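Local coordinates for protein IS607 family transposase IS1535 (Mycobacterium tuberculosis, PDB 6DGB) that probably binds DNA and exchanges its strands as an IS607-family serine transposase, of which this chain is the C-terminal catalytic domain, at residues R63-E68 / Q88-V93. Residues are numbered along the deposited sequence; the frame is centred on the assembly and turned at random.
Sequences RVIVVE and QGRRIV
Strands 64-67 and 91-94 lie side by side as the two parallel strands of a beta-alpha-beta unit, with helix 78-86 between them in the chain. Four backbone hydrogen bonds zip them together. R91 N gives to R63 O at 2.8 Å, and R91 O takes I65 N. I65 O then accepts V93 N at 2.7 Å, the donor lying above the carbonyl plane, and V93 O closes the ladder with V67 N. On one face V64 CG1 meets V93 CG2 at 3.9 Å. V64 CG2 sits over the centre of the R91 guanidinium, 3.8 Å from R91 CZ. R91 reaches there with CG in the crowded position between N and C (chi1 66°) and the chain extended from CG to NE. V66 and V93 on this face pack on W27 of helix 14-30. On the other face lie I65 and I92; V67 CG2 touches I92 CG2 at 4.1 Å. I65 packs on helix 51-58, and I92 on helix 78-86. At the N-terminal end R63 bends at chi2 and chi3. Its NH1 makes a weak hydrogen bond to Q88 O, 2.8 Å, while NH2 bonds P60 O. R90 CG lies over the R63 guanidinium. R90 turns its own guanidinium to L57 O and A62 O. G89, with positive phi, ends helix 78-86 in a Schellman motif. This pairing sets strand 91-94 at the edge, within this chain, of the four-stranded parallel 2-1-3-4 sheet of the resolvase-type catalytic domain of serine recombinases.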
# COMPACT_ATOMS: atom_id res chain seq x y z
N ARG A 63 14.74 -13.19 5.51
CA ARG A 63 15.40 -12.04 6.13
C ARG A 63 15.66 -10.94 5.10
O ARG A 63 15.57 -9.77 5.45
CB ARG A 63 16.70 -12.45 6.84
CG ARG A 63 17.13 -11.50 7.97
CD ARG A 63 17.39 -12.22 9.28
NE ARG A 63 16.18 -12.90 9.73
CZ ARG A 63 15.41 -12.50 10.73
NH1 ARG A 63 15.74 -11.42 11.44
NH2 ARG A 63 14.32 -13.17 11.04
N VAL A 64 15.99 -11.31 3.86
CA VAL A 64 16.28 -10.37 2.80
C VAL A 64 15.35 -10.66 1.62
O VAL A 64 15.27 -11.79 1.16
CB VAL A 64 17.80 -10.38 2.45
CG1 VAL A 64 18.09 -9.82 1.06
CG2 VAL A 64 18.59 -9.60 3.49
N ILE A 65 14.62 -9.64 1.20
CA ILE A 65 13.68 -9.72 0.08
C ILE A 65 14.19 -8.75 -0.98
O ILE A 65 14.15 -7.53 -0.79
CB ILE A 65 12.22 -9.42 0.53
CG1 ILE A 65 11.75 -10.46 1.60
CG2 ILE A 65 11.27 -9.38 -0.69
CD1 ILE A 65 10.59 -10.12 2.30
N VAL A 66 14.66 -9.31 -2.08
CA VAL A 66 15.24 -8.56 -3.18
C VAL A 66 14.23 -8.40 -4.33
O VAL A 66 13.70 -9.38 -4.86
CB VAL A 66 16.61 -9.17 -3.64
CG1 VAL A 66 17.35 -8.27 -4.63
CG2 VAL A 66 17.52 -9.49 -2.46
N VAL A 67 13.97 -7.13 -4.69
CA VAL A 67 13.14 -6.70 -5.83
C VAL A 67 13.95 -5.90 -6.86
O VAL A 67 14.96 -5.30 -6.49
CB VAL A 67 11.89 -5.91 -5.39
CG1 VAL A 67 10.79 -6.84 -4.92
CG2 VAL A 67 12.23 -4.83 -4.36
N GLU A 68 13.49 -5.83 -8.12
CA GLU A 68 14.20 -5.04 -9.13
C GLU A 68 13.97 -3.57 -8.83
O GLU A 68 14.94 -2.85 -8.63
CB GLU A 68 13.79 -5.41 -10.55
CG GLU A 68 14.61 -4.67 -11.59
CD GLU A 68 14.23 -4.87 -13.04
OE1 GLU A 68 13.02 -4.79 -13.36
OE2 GLU A 68 15.14 -5.01 -13.88
N GLN A 88 11.59 -6.85 12.99
CA GLN A 88 11.94 -8.26 13.05
C GLN A 88 13.32 -8.55 12.43
O GLN A 88 13.65 -9.71 12.19
CB GLN A 88 10.83 -9.12 12.42
CG GLN A 88 10.77 -10.52 13.03
CD GLN A 88 9.90 -11.53 12.32
OE1 GLN A 88 9.38 -11.30 11.22
NE2 GLN A 88 9.74 -12.69 12.96
N GLY A 89 14.11 -7.50 12.21
CA GLY A 89 15.46 -7.56 11.63
C GLY A 89 15.54 -8.09 10.21
O GLY A 89 16.57 -8.63 9.79
N ARG A 90 14.43 -7.94 9.47
CA ARG A 90 14.27 -8.35 8.08
C ARG A 90 14.23 -7.07 7.22
O ARG A 90 13.79 -6.01 7.70
CB ARG A 90 12.97 -9.17 7.90
CG ARG A 90 12.90 -10.44 8.76
CD ARG A 90 11.50 -11.01 8.78
NE ARG A 90 11.09 -11.49 7.47
CZ ARG A 90 9.83 -11.63 7.08
NH1 ARG A 90 8.83 -11.35 7.91
NH2 ARG A 90 9.55 -12.06 5.85
N ARG A 91 14.69 -7.17 5.95
CA ARG A 91 14.72 -6.00 5.07
C ARG A 91 14.44 -6.28 3.60
O ARG A 91 14.56 -7.41 3.12
CB ARG A 91 16.06 -5.22 5.23
CG ARG A 91 17.29 -5.96 4.76
CD ARG A 91 18.53 -5.11 4.88
NE ARG A 91 19.71 -5.83 4.40
CZ ARG A 91 20.42 -6.67 5.15
NH1 ARG A 91 20.09 -6.89 6.42
NH2 ARG A 91 21.47 -7.30 4.63
N ILE A 92 14.08 -5.20 2.88
CA ILE A 92 13.80 -5.17 1.44
C ILE A 92 15.00 -4.53 0.75
O ILE A 92 15.39 -3.40 1.08
CB ILE A 92 12.48 -4.41 1.16
CG1 ILE A 92 11.28 -5.25 1.61
CG2 ILE A 92 12.35 -4.02 -0.31
CD1 ILE A 92 10.31 -4.56 2.22
N VAL A 93 15.58 -5.25 -0.23
CA VAL A 93 16.69 -4.72 -1.01
C VAL A 93 16.16 -4.36 -2.41
O VAL A 93 15.35 -5.11 -2.96
CB VAL A 93 17.94 -5.65 -1.03
CG1 VAL A 93 19.09 -5.00 -1.76
CG2 VAL A 93 18.37 -6.02 0.39